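Local coordinates for protein endo-beta-1,4-xylanase Xyn10C (Pseudomonas cellulosa, PDB 1GNY) that hydrolyses internal beta-1,4 linkages of xylan as an endo-xylanase, and binds xylan and xylooligosaccharides through the family 15 carbohydrate-binding module described here, at residues 4-9 with 142-146; 35-41 with 130-136; 49-55 with 119-125. All coordinates share one frame. Residue numbers count along the deposited sequence, not the author numbering.

The three contacts lie in one xylan-binding module built from two main antiparallel beta sheets. Contact 1 is a surface contact within one sheet, where the N-terminal strand pairs with strand 139-149. Contact 2 is partly buried and joins the ends of strands 32-36 and 126-133 with the residues after them. These two contacts touch: Ile-142 CG1 lies 3.9 Å from Ile-130 CG2. Contact 3 is also partly buried. It forms a separate two-stranded sheet, nested along the chain inside the loops closed by contacts 1 and 2, and touches neither. Contact 1 has one direct hydrogen bond, a water bridge and apolar packing. Contact 2 combines apolar packing with two hydrogen bonds from backbone NH groups and a long salt bridge. Contact 3 is the richest in hydrogen bonds.

Contact 1 of 3, residues 4-9 with 142-146; sequences VIEVDM and IKSVT
This is an antiparallel surface pairing between the N-terminal strand 2-6 with its exit and strand 139-149 of the same sheet. Residues 4-7 are extended; Met-9 (phi/psi -101/2) leaves the beta region. The axes of 4-6 and 142-146 approach to 5.8 Å, at 153°. Glu-6 and Thr-146 form a non-hydrogen-bonded pair, CA to CA 4.8 Å, with both side chains on one face. Val-7 N donates to Val-145 O at 3.0 Å. A CA-H...O contact of 3.3 Å joins Thr-146 CA to Ile-5 O. Past Val-7 the backbones draw apart (Met-9 CA to Ser-144 CA 6.7 Å), and water 1 bridges them, donating to Val-7 O (2.7 Å) and accepting from Val-145 N (3.0 Å). This pairing joins the two ends of the module's beta-sandwich fold. Lys-143 (phi/psi -88/-37) and Ser-144 form a classic beta bulge opposite Val-62 of strand 58-65. Val-7 and Val-145 are both t; Val-7 CG2 meets Val-145 CG1 at 3.9 Å. Both touch Trp-13 and Phe-46. Met-9 (m, m, m) points at the bulged strand. Met-9 CE lies 3.7 Å from Ile-142 CG2 and 3.3 Å from Ile-142 O, and Met-9 CG 3.5 Å from Lys-143 O.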
loop_
_atom_site.group_PDB
_atom_site.type_symbol
_atom_site.label_atom_id
_atom_site.label_comp_id
_atom_site.label_asym_id
_atom_site.label_seq_id
_atom_site.Cartn_x
_atom_site.Cartn_y
_atom_site.Cartn_z
ATOM N N VAL A 4 -3.528 17.260 -1.972
ATOM C CA VAL A 4 -3.214 16.220 -0.981
ATOM C C VAL A 4 -4.467 15.453 -0.606
ATOM O O VAL A 4 -5.470 16.046 -0.160
ATOM C CB VAL A 4 -2.584 16.808 0.301
ATOM C CG1 VAL A 4 -2.307 15.698 1.331
ATOM C CG2 VAL A 4 -1.309 17.567 -0.072
ATOM N N ILE A 5 -4.409 14.141 -0.789
ATOM C CA ILE A 5 -5.515 13.226 -0.433
ATOM C C ILE A 5 -5.109 12.517 0.859
ATOM O O ILE A 5 -4.055 11.839 0.885
ATOM C CB ILE A 5 -5.732 12.168 -1.532
ATOM C CG1 ILE A 5 -6.185 12.842 -2.827
ATOM C CG2 ILE A 5 -6.760 11.062 -1.092
ATOM C CD1 ILE A 5 -6.107 11.985 -4.009
ATOM N N GLU A 6 -5.938 12.655 1.888
ATOM C CA GLU A 6 -5.759 11.931 3.170
ATOM C C GLU A 6 -6.739 10.776 3.162
ATOM O O GLU A 6 -7.942 10.988 3.141
ATOM C CB GLU A 6 -6.008 12.837 4.375
ATOM C CG GLU A 6 -5.009 13.977 4.404
ATOM C CD GLU A 6 -5.106 14.831 5.645
ATOM O OE1 GLU A 6 -6.075 14.656 6.422
ATOM O OE2 GLU A 6 -4.205 15.675 5.823
ATOM N N VAL A 7 -6.226 9.553 3.182
ATOM C CA VAL A 7 -7.061 8.353 3.077
ATOM C C VAL A 7 -7.760 8.001 4.400
ATOM O O VAL A 7 -7.150 8.008 5.492
ATOM C CB VAL A 7 -6.207 7.140 2.582
ATOM C CG1 VAL A 7 -6.989 5.802 2.558
ATOM C CG2 VAL A 7 -5.602 7.424 1.207
ATOM N N ASP A 8 -9.048 7.682 4.293
ATOM C CA ASP A 8 -9.852 7.238 5.445
ATOM C C ASP A 8 -9.298 5.911 5.980
ATOM O O ASP A 8 -9.147 4.955 5.223
ATOM C CB ASP A 8 -11.316 7.066 4.998
ATOM C CG ASP A 8 -12.275 6.855 6.133
ATOM O OD1 ASP A 8 -11.876 6.714 7.298
ATOM O OD2 ASP A 8 -13.496 6.862 5.890
ATOM N N MET A 9 -8.978 5.904 7.268
ATOM C CA MET A 9 -8.405 4.738 7.953
ATOM C C MET A 9 -9.422 3.955 8.772
ATOM O O MET A 9 -9.055 2.988 9.447
ATOM C CB MET A 9 -7.211 5.131 8.817
ATOM C CG MET A 9 -6.089 5.846 8.049
ATOM S SD MET A 9 -5.439 4.926 6.637
ATOM C CE MET A 9 -4.873 3.420 7.418
ATOM N N ILE A 142 -1.046 -0.079 9.424
ATOM C CA ILE A 142 -1.017 1.206 8.677
ATOM C C ILE A 142 -1.754 2.275 9.506
ATOM O O ILE A 142 -2.941 2.138 9.795
ATOM C CB ILE A 142 -1.641 1.119 7.248
ATOM C CG1 ILE A 142 -1.041 -0.034 6.465
ATOM C CG2 ILE A 142 -1.431 2.441 6.496
ATOM C CD1 ILE A 142 -1.887 -1.265 6.454
ATOM N N LYS A 143 -1.046 3.333 9.883
ATOM C CA LYS A 143 -1.632 4.450 10.679
ATOM C C LYS A 143 -2.261 5.535 9.788
ATOM O O LYS A 143 -3.283 6.137 10.158
ATOM C CB LYS A 143 -0.565 5.075 11.611
ATOM C CG LYS A 143 -0.072 4.133 12.662
ATOM C CD LYS A 143 0.715 4.832 13.746
ATOM C CE LYS A 143 0.716 4.055 15.042
ATOM N NZ LYS A 143 1.518 4.788 16.071
ATOM N N SER A 144 -1.631 5.798 8.649
ATOM C CA SER A 144 -2.092 6.844 7.713
ATOM C C SER A 144 -1.520 6.635 6.318
ATOM O O SER A 144 -0.428 6.051 6.155
ATOM C CB SER A 144 -1.679 8.243 8.209
ATOM O OG SER A 144 -0.251 8.439 8.160
ATOM N N VAL A 145 -2.261 7.140 5.331
ATOM C CA VAL A 145 -1.797 7.136 3.936
ATOM C C VAL A 145 -2.106 8.506 3.345
ATOM O O VAL A 145 -3.244 8.957 3.401
ATOM C CB VAL A 145 -2.462 6.052 3.071
ATOM C CG1 VAL A 145 -1.960 6.099 1.643
ATOM C CG2 VAL A 145 -2.241 4.657 3.678
ATOM N N THR A 146 -1.089 9.185 2.833
ATOM C CA THR A 146 -1.328 10.476 2.199
ATOM C C THR A 146 -0.755 10.466 0.789
ATOM O O THR A 146 0.385 10.011 0.567
ATOM C CB THR A 146 -0.957 11.712 3.065
ATOM O OG1 THR A 146 0.164 12.410 2.563
ATOM C CG2 THR A 146 -0.687 11.413 4.459
HETATM O O HOH W 1 -4.666 8.654 6.398
#

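Contact 2 of 3, residues 35-41 with 130-136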
loop_
_atom_site.group_PDB
_atom_site.type_symbol
_atom_site.label_atom_id
_atom_site.label_comp_id
_atom_site.label_asym_id
_atom_site.label_seq_id
_atom_site.Cartn_x
_atom_site.Cartn_y
_atom_site.Cartn_z
ATOM N N PHE A 35 -3.190 -5.983 9.455
ATOM C CA PHE A 35 -3.370 -7.301 8.847
ATOM C C PHE A 35 -2.308 -8.305 9.324
ATOM O O PHE A 35 -1.178 -7.926 9.713
ATOM C CB PHE A 35 -3.440 -7.237 7.315
ATOM C CG PHE A 35 -2.142 -6.911 6.615
ATOM C CD1 PHE A 35 -1.775 -5.570 6.386
ATOM C CD2 PHE A 35 -1.334 -7.911 6.095
ATOM C CE1 PHE A 35 -0.617 -5.263 5.737
ATOM C CE2 PHE A 35 -0.163 -7.598 5.427
ATOM C CZ PHE A 35 0.186 -6.259 5.230
ATOM N N ALA A 36 -2.701 -9.580 9.278
ATOM C CA ALA A 36 -1.815 -10.719 9.518
ATOM C C ALA A 36 -1.043 -11.020 8.214
ATOM O O ALA A 36 -1.630 -11.295 7.147
ATOM C CB ALA A 36 -2.606 -11.941 9.952
ATOM N N ALA A 37 0.275 -10.892 8.275
ATOM C CA ALA A 37 1.150 -11.099 7.114
ATOM C C ALA A 37 1.418 -12.608 6.917
ATOM O O ALA A 37 2.490 -13.145 7.240
ATOM C CB ALA A 37 2.453 -10.320 7.283
ATOM N N LEU A 38 0.403 -13.278 6.405
ATOM C CA LEU A 38 0.394 -14.760 6.314
ATOM C C LEU A 38 1.332 -15.376 5.292
ATOM O O LEU A 38 1.788 -16.514 5.482
ATOM C CB LEU A 38 -1.020 -15.279 6.053
ATOM C CG LEU A 38 -2.029 -14.946 7.159
ATOM C CD1 LEU A 38 -3.452 -15.230 6.672
ATOM C CD2 LEU A 38 -1.708 -15.610 8.489
ATOM N N GLY A 39 1.593 -14.668 4.223
ATOM C CA GLY A 39 2.487 -15.148 3.158
ATOM C C GLY A 39 2.815 -14.110 2.113
ATOM O O GLY A 39 2.346 -12.978 2.160
ATOM N N ASP A 40 3.664 -14.481 1.150
ATOM C CA ASP A 40 4.023 -13.595 0.039
ATOM C C ASP A 40 2.750 -13.149 -0.709
ATOM O O ASP A 40 1.862 -13.968 -0.987
ATOM C CB ASP A 40 4.990 -14.316 -0.927
ATOM C CG ASP A 40 5.417 -13.456 -2.078
ATOM O OD1 ASP A 40 6.379 -12.651 -1.946
ATOM O OD2 ASP A 40 4.827 -13.516 -3.186
ATOM N N GLY A 41 2.646 -11.850 -0.946
ATOM C CA GLY A 41 1.504 -11.257 -1.631
ATOM C C GLY A 41 0.285 -10.944 -0.786
ATOM O O GLY A 41 -0.681 -10.461 -1.336
ATOM N N ILE A 130 -0.494 -2.002 0.424
ATOM C CA ILE A 130 0.839 -2.470 0.864
ATOM C C ILE A 130 0.759 -3.961 1.118
ATOM O O ILE A 130 -0.232 -4.450 1.662
ATOM C CB ILE A 130 1.355 -1.658 2.100
ATOM C CG1 ILE A 130 2.850 -1.927 2.347
ATOM C CG2 ILE A 130 0.469 -1.864 3.310
ATOM C CD1 ILE A 130 3.462 -1.000 3.437
ATOM N N GLN A 131 1.801 -4.690 0.735
ATOM C CA GLN A 131 1.813 -6.149 0.862
ATOM C C GLN A 131 3.184 -6.675 1.295
ATOM O O GLN A 131 4.210 -6.014 1.027
ATOM C CB GLN A 131 1.376 -6.844 -0.443
ATOM C CG GLN A 131 2.307 -6.556 -1.647
ATOM C CD GLN A 131 1.813 -7.207 -2.947
ATOM O OE1 GLN A 131 0.720 -7.797 -2.962
ATOM N NE2 GLN A 131 2.629 -7.113 -4.034
ATOM N N ALA A 132 3.173 -7.823 1.930
ATOM C CA ALA A 132 4.397 -8.480 2.345
ATOM C C ALA A 132 4.973 -9.259 1.160
ATOM O O ALA A 132 4.236 -9.813 0.346
ATOM C CB ALA A 132 4.113 -9.416 3.493
ATOM N N LYS A 133 6.294 -9.325 1.094
ATOM C CA LYS A 133 6.987 -10.112 0.067
ATOM C C LYS A 133 8.090 -10.950 0.726
ATOM O O LYS A 133 8.889 -10.420 1.490
ATOM C CB LYS A 133 7.643 -9.240 -1.008
ATOM C CG LYS A 133 6.731 -8.265 -1.780
ATOM C CD LYS A 133 5.801 -8.966 -2.675
ATOM C CE LYS A 133 6.417 -9.396 -4.026
ATOM N NZ LYS A 133 5.508 -10.540 -4.531
ATOM N N GLY A 134 8.149 -12.216 0.352
ATOM C CA GLY A 134 9.136 -13.170 0.850
ATOM C C GLY A 134 8.485 -14.306 1.628
ATOM O O GLY A 134 7.597 -14.955 1.117
ATOM N N THR A 135 8.972 -14.576 2.842
ATOM C CA THR A 135 8.391 -15.565 3.728
ATOM C C THR A 135 8.013 -14.894 5.069
ATOM O O THR A 135 8.683 -15.064 6.070
ATOM C CB THR A 135 9.404 -16.760 3.940
ATOM O OG1 THR A 135 9.813 -17.288 2.656
ATOM C CG2 THR A 135 8.750 -17.910 4.641
ATOM N N PRO A 136 6.948 -14.090 5.075
ATOM C CA PRO A 136 6.605 -13.291 6.257
ATOM C C PRO A 136 5.937 -14.023 7.399
ATOM O O PRO A 136 5.488 -15.178 7.286
ATOM C CB PRO A 136 5.601 -12.265 5.690
ATOM C CG PRO A 136 4.948 -12.986 4.584
ATOM C CD PRO A 136 6.001 -13.845 3.975
HETATM O O HOH W 2 3.373 -16.681 8.577
HETATM O O HOH W 3 5.098 -16.988 1.503
#
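The end of strand 32-36 and the connection after it meet the end of strand 126-133 and its following turn. The backbone bond is Gly-41 N to Ala-132 O, 2.9 Å. The Asp-40 side chain makes other polar contacts. Asp-40 OD1 accepts from Gly-134 N at 2.9 Å. Asp-40 OD2 forms a salt bridge with Lys-133 NZ at 3.3 Å; the lysine's hydrogen bonds to both carboxylate oxygens are weak. Water 3 accepts from Asp-40 N and donates to Gly-134 O. Gln-131 bonds to Gln-77 and to Ser-18, a residue of the glycan pocket. Apolar contacts involve larger and smaller side chains. Ala-37 is the centre of an inverse gamma turn. Ala-37 CB lies 4.2 Å from Ala-132 CB and 4.0 Å from Pro-136 CB. Pro-136 CG lies 3.5 Å from Gly-39 C. Phe-35 CE1 reaches Ile-130 CG2 at 4.3 Å. Phe-69 of helix 67-72 touches Ala-37, Ala-132 and Pro-136, while Ile-140 and Ile-142 of strand 139-149 pack on Phe-35 and Ile-130 respectively.

Contact 3 of 3, residues 49-55 with 119-125; sequences ARPTTLE and FNQTARD
The Leu-54 side chain (m, t) packs against that of Phe-119 (chi1 m), CB to CB 3.8 Å. The two residues lie together at one end of a short two-stranded antiparallel sheet, strands 52-53 and 120-121, separate from the two main sheets. Thr-52 and Gln-121 form its hydrogen-bonded pair, CA to CA 5.5 Å, with side chains on one face. Thr-52 N donates to Gln-121 O, and Gln-121 N to Thr-52 O, both at 2.9 Å. Thr-53 and Asn-120 form the non-hydrogen-bonded pair, CA to CA 4.3 Å, on the other face. Leu-54 N then bonds to Phe-119 O at 3.0 Å.

Side chains extend this pattern. Thr-52 is p, and its OG1 donates to Phe-119 O (2.9 Å) while accepting from Gln-121 NE2 (3.0 Å). Gln-121 (p, p) curls back on its own turn: its OE1 accepts from Arg-124 N at 2.9 Å, and its NE2 also donates to Arg-124 O at 2.8 Å. Asn-120 is m, and its OD1 accepts from Glu-55 N at 3.0 Å. Glu-55 (m, m) bends so that OE2 accepts from Phe-119 N at 3.0 Å. Its OE1 bonds to Glu-114 N. Val-126, which begins strand 126-133 directly after this segment, touches Thr-52, Leu-54, Phe-119 and Gln-121; that strand carries Gln-127, which binds the sugar.

At the other end, the Arg-50 to Pro-51 peptide is cis. Arg-50 (p, t, t) carries NH1 to Asp-125. Asp-125 OD1 accepts from Arg-50 N at 3.0 Å and forms a salt bridge with Arg-50 NH1 at 2.9 Å.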
loop_
_atom_site.group_PDB
_atom_site.type_symbol
_atom_site.label_atom_id
_atom_site.label_comp_id
_atom_site.label_asym_id
_atom_site.label_seq_id
_atom_site.Cartn_x
_atom_site.Cartn_y
_atom_site.Cartn_z
ATOM N N ALA A 49 -11.151 6.540 -5.905
ATOM C CA ALA A 49 -12.247 6.657 -6.866
ATOM C C ALA A 49 -11.877 7.374 -8.167
ATOM O O ALA A 49 -11.276 8.471 -8.165
ATOM C CB ALA A 49 -13.433 7.395 -6.203
ATOM N N ARG A 50 -12.288 6.765 -9.274
ATOM C CA ARG A 50 -12.096 7.375 -10.571
ATOM C C ARG A 50 -12.818 8.727 -10.697
ATOM O O ARG A 50 -13.812 9.010 -9.972
ATOM C CB ARG A 50 -12.592 6.448 -11.670
ATOM C CG ARG A 50 -14.024 5.965 -11.431
ATOM C CD ARG A 50 -14.600 5.322 -12.651
ATOM N NE ARG A 50 -15.761 4.479 -12.583
ATOM C CZ ARG A 50 -16.191 3.679 -11.609
ATOM N NH1 ARG A 50 -16.076 3.812 -10.269
ATOM N NH2 ARG A 50 -16.990 2.771 -12.099
ATOM N N PRO A 51 -12.299 9.586 -11.582
ATOM C CA PRO A 51 -11.118 9.386 -12.447
ATOM C C PRO A 51 -9.867 9.682 -11.687
ATOM O O PRO A 51 -9.935 10.249 -10.576
ATOM C CB PRO A 51 -11.336 10.445 -13.518
ATOM C CG PRO A 51 -11.927 11.608 -12.698
ATOM C CD PRO A 51 -12.862 10.945 -11.724
ATOM N N THR A 52 -8.730 9.311 -12.262
ATOM C CA THR A 52 -7.445 9.570 -11.620
ATOM C C THR A 52 -6.440 10.294 -12.502
ATOM O O THR A 52 -6.371 10.078 -13.722
ATOM C CB THR A 52 -6.777 8.262 -11.092
ATOM O OG1 THR A 52 -6.358 7.415 -12.183
ATOM C CG2 THR A 52 -7.776 7.448 -10.251
ATOM N N THR A 53 -5.673 11.128 -11.825
ATOM C CA THR A 53 -4.459 11.767 -12.383
ATOM C C THR A 53 -3.339 11.468 -11.380
ATOM O O THR A 53 -2.922 12.332 -10.590
ATOM C CB THR A 53 -4.658 13.254 -12.584
ATOM O OG1 THR A 53 -5.734 13.458 -13.523
ATOM C CG2 THR A 53 -3.438 13.896 -13.233
ATOM N N LEU A 54 -2.941 10.195 -11.391
ATOM C CA LEU A 54 -1.955 9.662 -10.435
ATOM C C LEU A 54 -0.507 9.567 -10.924
ATOM O O LEU A 54 0.384 9.256 -10.132
ATOM C CB LEU A 54 -2.439 8.307 -9.877
ATOM C CG LEU A 54 -3.473 8.399 -8.780
ATOM C CD1 LEU A 54 -4.148 7.013 -8.582
ATOM C CD2 LEU A 54 -2.922 8.938 -7.457
ATOM N N GLU A 55 -0.248 9.883 -12.188
ATOM C CA GLU A 55 1.147 9.843 -12.659
ATOM C C GLU A 55 1.946 10.919 -11.932
ATOM O O GLU A 55 1.465 12.046 -11.770
ATOM C CB GLU A 55 1.226 10.015 -14.179
ATOM C CG GLU A 55 0.712 8.824 -14.964
ATOM C CD GLU A 55 1.592 7.577 -14.806
ATOM O OE1 GLU A 55 2.794 7.731 -14.461
ATOM O OE2 GLU A 55 1.072 6.466 -15.017
ATOM N N PHE A 119 -1.768 5.668 -15.341
ATOM C CA PHE A 119 -2.455 6.171 -14.123
ATOM C C PHE A 119 -3.175 7.533 -14.297
ATOM O O PHE A 119 -3.808 8.028 -13.332
ATOM C CB PHE A 119 -1.544 6.164 -12.905
ATOM C CG PHE A 119 -1.279 4.786 -12.341
ATOM C CD1 PHE A 119 -2.201 4.188 -11.503
ATOM C CD2 PHE A 119 -0.081 4.122 -12.585
ATOM C CE1 PHE A 119 -1.980 2.937 -10.974
ATOM C CE2 PHE A 119 0.140 2.855 -12.061
ATOM C CZ PHE A 119 -0.786 2.263 -11.252
ATOM N N ASN A 120 -3.075 8.119 -15.502
ATOM C CA ASN A 120 -3.881 9.302 -15.889
ATOM C C ASN A 120 -4.991 8.790 -16.810
ATOM O O ASN A 120 -4.730 8.516 -17.966
ATOM C CB ASN A 120 -3.031 10.392 -16.562
ATOM C CG ASN A 120 -2.076 11.066 -15.584
ATOM O OD1 ASN A 120 -2.061 10.748 -14.375
ATOM N ND2 ASN A 120 -1.245 11.986 -16.097
ATOM N N GLN A 121 -6.197 8.624 -16.255
ATOM C CA GLN A 121 -7.289 7.857 -16.883
ATOM C C GLN A 121 -8.610 8.059 -16.183
ATOM O O GLN A 121 -8.645 8.479 -15.022
ATOM C CB GLN A 121 -6.948 6.351 -16.919
ATOM C CG GLN A 121 -6.695 5.691 -15.552
ATOM C CD GLN A 121 -7.939 5.140 -14.901
ATOM O OE1 GLN A 121 -8.721 4.415 -15.527
ATOM N NE2 GLN A 121 -8.132 5.479 -13.615
ATOM N N THR A 122 -9.696 7.731 -16.892
ATOM C CA THR A 122 -11.075 7.939 -16.382
ATOM C C THR A 122 -11.934 6.699 -16.149
ATOM O O THR A 122 -12.917 6.757 -15.399
ATOM C CB THR A 122 -11.879 8.845 -17.349
ATOM O OG1 THR A 122 -11.875 8.257 -18.652
ATOM C CG2 THR A 122 -11.231 10.219 -17.517
ATOM N N ALA A 123 -11.575 5.609 -16.800
ATOM C CA ALA A 123 -12.375 4.373 -16.805
ATOM C C ALA A 123 -12.471 3.574 -15.492
ATOM O O ALA A 123 -13.517 3.019 -15.167
ATOM C CB ALA A 123 -11.853 3.459 -17.921
ATOM N N ARG A 124 -11.377 3.502 -14.751
ATOM C CA ARG A 124 -11.300 2.576 -13.603
ATOM C C ARG A 124 -10.942 3.203 -12.271
ATOM O O ARG A 124 -10.237 4.198 -12.216
ATOM C CB ARG A 124 -10.245 1.529 -13.917
ATOM C CG ARG A 124 -10.544 0.740 -15.181
ATOM C CD ARG A 124 -9.450 -0.256 -15.550
ATOM N NE ARG A 124 -9.750 -1.031 -16.755
ATOM C CZ ARG A 124 -10.677 -1.986 -16.870
ATOM N NH1 ARG A 124 -11.434 -2.362 -15.832
ATOM N NH2 ARG A 124 -10.835 -2.613 -18.043
ATOM N N ASP A 125 -11.427 2.589 -11.199
ATOM C CA ASP A 125 -10.943 2.932 -9.871
ATOM C C ASP A 125 -9.527 2.334 -9.822
ATOM O O ASP A 125 -9.201 1.403 -10.570
ATOM C CB ASP A 125 -11.765 2.283 -8.770
ATOM C CG ASP A 125 -13.191 2.819 -8.665
ATOM O OD1 ASP A 125 -13.438 4.011 -8.964
ATOM O OD2 ASP A 125 -14.128 2.091 -8.213
HETATM O O HOH W 4 0.307 13.600 -13.950
#